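Local coordinates for protein biliverdin reductase (Synechocystis sp., PDB 5B3T) that probably reduces biliverdin with NADPH as cofactor, as a Rossmann-fold member of the Gfo/Idh/MocA oxidoreductase family that takes up its tetrapyrrole substrate in a stacked pair, at residues A[81-95]-A[103-117]. Numbering follows the deposited sequence.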
loop_
_atom_site.group_PDB
_atom_site.type_symbol
_atom_site.label_atom_id
_atom_site.label_comp_id
_atom_site.label_asym_id
_atom_site.label_seq_id
_atom_site.Cartn_x
_atom_site.Cartn_y
_atom_site.Cartn_z
ATOM N N ALA A 81 1.715 -4.989 -8.313
ATOM C CA ALA A 81 2.526 -4.442 -7.223
ATOM C C ALA A 81 3.801 -3.877 -7.854
ATOM O O ALA A 81 4.877 -4.473 -7.789
ATOM C CB ALA A 81 2.847 -5.491 -6.159
ATOM N N THR A 82 3.667 -2.654 -8.455
ATOM C CA THR A 82 4.755 -2.120 -9.259
ATOM C C THR A 82 4.853 -0.609 -9.063
ATOM O O THR A 82 4.562 -0.096 -7.972
ATOM C CB THR A 82 4.539 -2.512 -10.739
ATOM O OG1 THR A 82 5.617 -2.031 -11.551
ATOM C CG2 THR A 82 3.210 -1.967 -11.279
ATOM N N ILE A 83 5.303 0.097 -10.099
ATOM C CA ILE A 83 5.448 1.549 -10.052
ATOM C C ILE A 83 4.112 2.204 -9.715
ATOM O O ILE A 83 3.082 1.877 -10.318
ATOM C CB ILE A 83 5.992 2.043 -11.405
ATOM C CG1 ILE A 83 7.417 1.511 -11.630
ATOM C CG2 ILE A 83 5.930 3.541 -11.493
ATOM C CD1 ILE A 83 7.939 1.707 -13.063
ATOM N N ASN A 84 4.139 3.164 -8.808
ATOM C CA ASN A 84 2.922 3.771 -8.267
ATOM C C ASN A 84 1.986 4.255 -9.368
ATOM O O ASN A 84 0.786 3.957 -9.357
ATOM C CB ASN A 84 3.282 4.939 -7.341
ATOM C CG ASN A 84 3.809 4.482 -5.996
ATOM O OD1 ASN A 84 3.687 3.312 -5.634
ATOM N ND2 ASN A 84 4.385 5.410 -5.241
ATOM N N GLN A 85 2.523 5.007 -10.331
ATOM C CA GLN A 85 1.680 5.650 -11.336
ATOM C C GLN A 85 0.918 4.637 -12.184
ATOM O O GLN A 85 -0.167 4.944 -12.689
ATOM C CB GLN A 85 2.539 6.550 -12.227
ATOM C CG GLN A 85 1.750 7.393 -13.223
ATOM C CD GLN A 85 2.641 8.270 -14.085
ATOM O OE1 GLN A 85 3.761 7.889 -14.430
ATOM N NE2 GLN A 85 2.145 9.451 -14.439
ATOM N N LEU A 86 1.455 3.426 -12.335
ATOM C CA LEU A 86 0.911 2.454 -13.278
ATOM C C LEU A 86 -0.308 1.698 -12.761
ATOM O O LEU A 86 -1.012 1.081 -13.569
ATOM C CB LEU A 86 1.992 1.438 -13.660
ATOM C CG LEU A 86 3.191 1.944 -14.458
ATOM C CD1 LEU A 86 4.167 0.807 -14.721
ATOM C CD2 LEU A 86 2.720 2.560 -15.764
ATOM N N HIS A 87 -0.586 1.738 -11.457
ATOM C CA HIS A 87 -1.519 0.777 -10.869
ATOM C C HIS A 87 -2.924 0.920 -11.444
ATOM O O HIS A 87 -3.565 -0.078 -11.790
ATOM C CB HIS A 87 -1.532 0.925 -9.349
ATOM C CG HIS A 87 -0.447 0.155 -8.666
ATOM N ND1 HIS A 87 -0.564 -0.312 -7.375
ATOM C CD2 HIS A 87 0.774 -0.237 -9.101
ATOM C CE1 HIS A 87 0.540 -0.957 -7.043
ATOM N NE2 HIS A 87 1.367 -0.926 -8.072
ATOM N N GLY A 88 -3.419 2.153 -11.558
ATOM C CA GLY A 88 -4.761 2.350 -12.082
ATOM C C GLY A 88 -4.898 1.932 -13.533
ATOM O O GLY A 88 -5.883 1.291 -13.913
ATOM N N ALA A 89 -3.915 2.287 -14.364
ATOM C CA ALA A 89 -3.984 1.951 -15.784
ATOM C C ALA A 89 -3.873 0.448 -16.007
ATOM O O ALA A 89 -4.564 -0.111 -16.868
ATOM C CB ALA A 89 -2.887 2.689 -16.554
ATOM N N ILE A 90 -3.009 -0.224 -15.244
ATOM C CA ILE A 90 -2.871 -1.669 -15.390
ATOM C C ILE A 90 -4.132 -2.377 -14.909
ATOM O O ILE A 90 -4.585 -3.351 -15.521
ATOM C CB ILE A 90 -1.619 -2.168 -14.644
ATOM C CG1 ILE A 90 -0.358 -1.527 -15.225
ATOM C CG2 ILE A 90 -1.505 -3.680 -14.740
ATOM C CD1 ILE A 90 0.917 -1.964 -14.533
ATOM N N ALA A 91 -4.725 -1.893 -13.815
ATOM C CA ALA A 91 -5.949 -2.507 -13.307
ATOM C C ALA A 91 -7.091 -2.385 -14.309
ATOM O O ALA A 91 -7.835 -3.347 -14.529
ATOM C CB ALA A 91 -6.337 -1.872 -11.973
ATOM N N GLU A 92 -7.251 -1.210 -14.923
ATOM C CA GLU A 92 -8.310 -1.044 -15.915
ATOM C C GLU A 92 -8.083 -1.945 -17.120
ATOM O O GLU A 92 -9.025 -2.571 -17.622
ATOM C CB GLU A 92 -8.409 0.417 -16.357
ATOM C CG GLU A 92 -9.428 0.632 -17.467
ATOM C CD GLU A 92 -9.672 2.094 -17.781
ATOM O OE1 GLU A 92 -8.726 2.900 -17.660
ATOM O OE2 GLU A 92 -10.812 2.435 -18.154
ATOM N N ALA A 93 -6.839 -2.025 -17.599
ATOM C CA ALA A 93 -6.548 -2.874 -18.750
ATOM C C ALA A 93 -6.790 -4.341 -18.425
ATOM O O ALA A 93 -7.346 -5.083 -19.244
ATOM C CB ALA A 93 -5.108 -2.655 -19.213
ATOM N N ALA A 94 -6.386 -4.777 -17.228
ATOM C CA ALA A 94 -6.580 -6.170 -16.839
ATOM C C ALA A 94 -8.060 -6.512 -16.713
ATOM O O ALA A 94 -8.489 -7.594 -17.130
ATOM C CB ALA A 94 -5.851 -6.454 -15.526
ATOM N N LEU A 95 -8.854 -5.607 -16.133
ATOM C CA LEU A 95 -10.290 -5.850 -16.027
ATOM C C LEU A 95 -10.942 -5.893 -17.402
ATOM O O LEU A 95 -11.815 -6.730 -17.658
ATOM C CB LEU A 95 -10.946 -4.776 -15.160
ATOM C CG LEU A 95 -10.648 -4.823 -13.661
ATOM C CD1 LEU A 95 -11.189 -3.582 -12.963
ATOM C CD2 LEU A 95 -11.229 -6.087 -13.048
ATOM N N LEU A 103 -4.381 -5.916 -6.094
ATOM C CA LEU A 103 -3.382 -4.862 -6.048
ATOM C C LEU A 103 -2.829 -4.718 -4.639
ATOM O O LEU A 103 -3.560 -4.861 -3.654
ATOM C CB LEU A 103 -3.960 -3.511 -6.486
ATOM C CG LEU A 103 -4.439 -3.289 -7.919
ATOM C CD1 LEU A 103 -5.931 -3.014 -7.929
ATOM C CD2 LEU A 103 -3.676 -2.134 -8.553
ATOM N N GLU A 104 -1.533 -4.447 -4.555
ATOM C CA GLU A 104 -0.990 -3.766 -3.392
ATOM C C GLU A 104 -1.272 -2.281 -3.564
ATOM O O GLU A 104 -0.974 -1.712 -4.618
ATOM C CB GLU A 104 0.513 -4.022 -3.263
ATOM C CG GLU A 104 1.145 -3.441 -2.003
ATOM C CD GLU A 104 0.754 -4.199 -0.746
ATOM O OE1 GLU A 104 0.186 -5.306 -0.866
ATOM O OE2 GLU A 104 1.025 -3.695 0.363
ATOM N N TYR A 105 -1.886 -1.669 -2.555
ATOM C CA TYR A 105 -2.220 -0.247 -2.598
ATOM C C TYR A 105 -0.995 0.549 -3.057
ATOM O O TYR A 105 0.116 0.261 -2.623
ATOM C CB TYR A 105 -2.701 0.227 -1.226
ATOM C CG TYR A 105 -3.324 1.598 -1.240
ATOM C CD1 TYR A 105 -4.668 1.767 -1.547
ATOM C CD2 TYR A 105 -2.567 2.729 -0.961
ATOM C CE1 TYR A 105 -5.242 3.021 -1.569
ATOM C CE2 TYR A 105 -3.132 3.988 -0.985
ATOM C CZ TYR A 105 -4.469 4.129 -1.286
ATOM O OH TYR A 105 -5.036 5.382 -1.307
ATOM N N PRO A 106 -1.184 1.558 -3.926
ATOM C CA PRO A 106 -2.384 2.290 -4.356
ATOM C C PRO A 106 -3.334 1.573 -5.307
ATOM O O PRO A 106 -2.941 0.683 -6.064
ATOM C CB PRO A 106 -1.794 3.510 -5.058
ATOM C CG PRO A 106 -0.550 2.984 -5.673
ATOM C CD PRO A 106 0.005 1.991 -4.683
ATOM N N LEU A 107 -4.598 2.002 -5.264
ATOM C CA LEU A 107 -5.606 1.514 -6.196
ATOM C C LEU A 107 -5.601 2.317 -7.493
ATOM O O LEU A 107 -5.702 1.740 -8.582
ATOM C CB LEU A 107 -6.987 1.564 -5.536
ATOM C CG LEU A 107 -8.246 1.492 -6.405
ATOM C CD1 LEU A 107 -8.314 0.177 -7.165
ATOM C CD2 LEU A 107 -9.485 1.675 -5.534
ATOM N N ALA A 108 -5.479 3.639 -7.398
ATOM C CA ALA A 108 -5.523 4.510 -8.569
ATOM C C ALA A 108 -4.989 5.881 -8.167
ATOM O O ALA A 108 -4.670 6.129 -6.999
ATOM C CB ALA A 108 -6.939 4.609 -9.138
ATOM N N LEU A 109 -4.905 6.777 -9.152
ATOM C CA LEU A 109 -4.382 8.118 -8.914
ATOM C C LEU A 109 -5.436 9.060 -8.343
ATOM O O LEU A 109 -5.086 10.021 -7.647
ATOM C CB LEU A 109 -3.819 8.696 -10.214
ATOM C CG LEU A 109 -2.552 8.041 -10.769
ATOM C CD1 LEU A 109 -2.312 8.471 -12.210
ATOM C CD2 LEU A 109 -1.359 8.396 -9.896
ATOM N N THR A 110 -6.714 8.824 -8.635
ATOM C CA THR A 110 -7.789 9.682 -8.157
ATOM C C THR A 110 -8.954 8.822 -7.692
ATOM O O THR A 110 -9.110 7.677 -8.123
ATOM C CB THR A 110 -8.288 10.658 -9.239
ATOM O OG1 THR A 110 -8.983 9.929 -10.258
ATOM C CG2 THR A 110 -7.132 11.421 -9.870
ATOM N N TYR A 111 -9.774 9.397 -6.808
ATOM C CA TYR A 111 -10.987 8.723 -6.353
ATOM C C TYR A 111 -11.879 8.341 -7.527
ATOM O O TYR A 111 -12.465 7.252 -7.545
ATOM C CB TYR A 111 -11.738 9.626 -5.371
ATOM C CG TYR A 111 -12.940 8.995 -4.705
ATOM C CD1 TYR A 111 -12.796 8.219 -3.563
ATOM C CD2 TYR A 111 -14.221 9.196 -5.204
ATOM C CE1 TYR A 111 -13.893 7.647 -2.944
ATOM C CE2 TYR A 111 -15.325 8.629 -4.589
ATOM C CZ TYR A 111 -15.155 7.855 -3.463
ATOM O OH TYR A 111 -16.252 7.291 -2.854
ATOM N N ALA A 112 -11.985 9.224 -8.524
ATOM C CA ALA A 112 -12.826 8.948 -9.685
ATOM C C ALA A 112 -12.350 7.710 -10.437
ATOM O O ALA A 112 -13.165 6.880 -10.856
ATOM C CB ALA A 112 -12.851 10.161 -10.614
ATOM N N MET A 113 -11.036 7.572 -10.623
ATOM C CA MET A 113 -10.516 6.375 -11.276
ATOM C C MET A 113 -10.762 5.136 -10.425
ATOM O O MET A 113 -11.133 4.079 -10.950
ATOM C CB MET A 113 -9.027 6.541 -11.573
ATOM C CG MET A 113 -8.409 5.360 -12.303
ATOM S SD MET A 113 -9.165 5.064 -13.914
ATOM C CE MET A 113 -7.922 4.029 -14.685
ATOM N N GLY A 114 -10.575 5.249 -9.108
ATOM C CA GLY A 114 -10.858 4.122 -8.234
ATOM C C GLY A 114 -12.307 3.682 -8.305
ATOM O O GLY A 114 -12.604 2.485 -8.277
ATOM N N LYS A 115 -13.227 4.643 -8.407
ATOM C CA LYS A 115 -14.638 4.300 -8.555
ATOM C C LYS A 115 -14.921 3.726 -9.937
ATOM O O LYS A 115 -15.728 2.800 -10.077
ATOM C CB LYS A 115 -15.503 5.530 -8.294
ATOM C CG LYS A 115 -15.371 6.083 -6.889
ATOM C CD LYS A 115 -15.982 5.146 -5.862
ATOM C CE LYS A 115 -17.499 5.170 -5.946
ATOM N NZ LYS A 115 -18.122 4.169 -5.041
ATOM N N LYS A 116 -14.268 4.267 -10.970
ATOM C CA LYS A 116 -14.426 3.724 -12.316
ATOM C C LYS A 116 -13.932 2.284 -12.383
ATOM O O LYS A 116 -14.522 1.449 -13.079
ATOM C CB LYS A 116 -13.683 4.602 -13.322
ATOM C CG LYS A 116 -13.828 4.164 -14.773
ATOM C CD LYS A 116 -13.064 5.096 -15.703
ATOM C CE LYS A 116 -13.213 4.675 -17.155
ATOM N NZ LYS A 116 -12.501 5.603 -18.078
ATOM N N LEU A 117 -12.857 1.973 -11.655
ATOM C CA LEU A 117 -12.374 0.596 -11.590
ATOM C C LEU A 117 -13.355 -0.300 -10.847
ATOM O O LEU A 117 -13.576 -1.451 -11.243
ATOM C CB LEU A 117 -11.002 0.548 -10.913
ATOM C CG LEU A 117 -9.820 1.183 -11.640
ATOM C CD1 LEU A 117 -8.582 1.170 -10.755
ATOM C CD2 LEU A 117 -9.563 0.442 -12.929
#
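Gly88 and Ala108 bring the backbones together, CA to CA 4.2 Å, whereas helices 87-95 and 111-117 run nearly parallel at 18° with axes 10.4 Å apart. The imidazole of His87 meets the loop edge-on: ND1 donates to Pro106 O (2.9 Å, 158°), arriving in the carbonyl plane on a lone pair, while across the ring NE2 accepts from Thr82 N. With CG anti to the carbonyl carbon (chi1 -85°), the ring is placed so that ND1 faces the cis-proline turn and NE2 faces Thr82, and the two bonds at its edge fix its rotation. Replacing His87 by a leucine would probably leave Pro106 O and Thr82 N without these partners and remove the in-plane link between loop and helix start. Farther along, Leu117 is a knob in the hole formed by Gly88, Ala91, Glu92 and Leu95, its CD2 3.6 Å from Glu92 CB. Beside it, Met113 CE touches Glu92 OE1 (3.3 Å), and Glu92 OE2 forms a salt bridge with Lys116 NZ at 3.6 Å. Asn84, His87 and Tyr105 bind NADP(+) in another structure of this protein, so the contact probably helps shape the pocket, empty here. Leu103 and Leu117 reach strand 128-131, and His87 and Ala91 pack on strand 77-80, joining successive beta-alpha-beta crossovers of the Rossmann sheet.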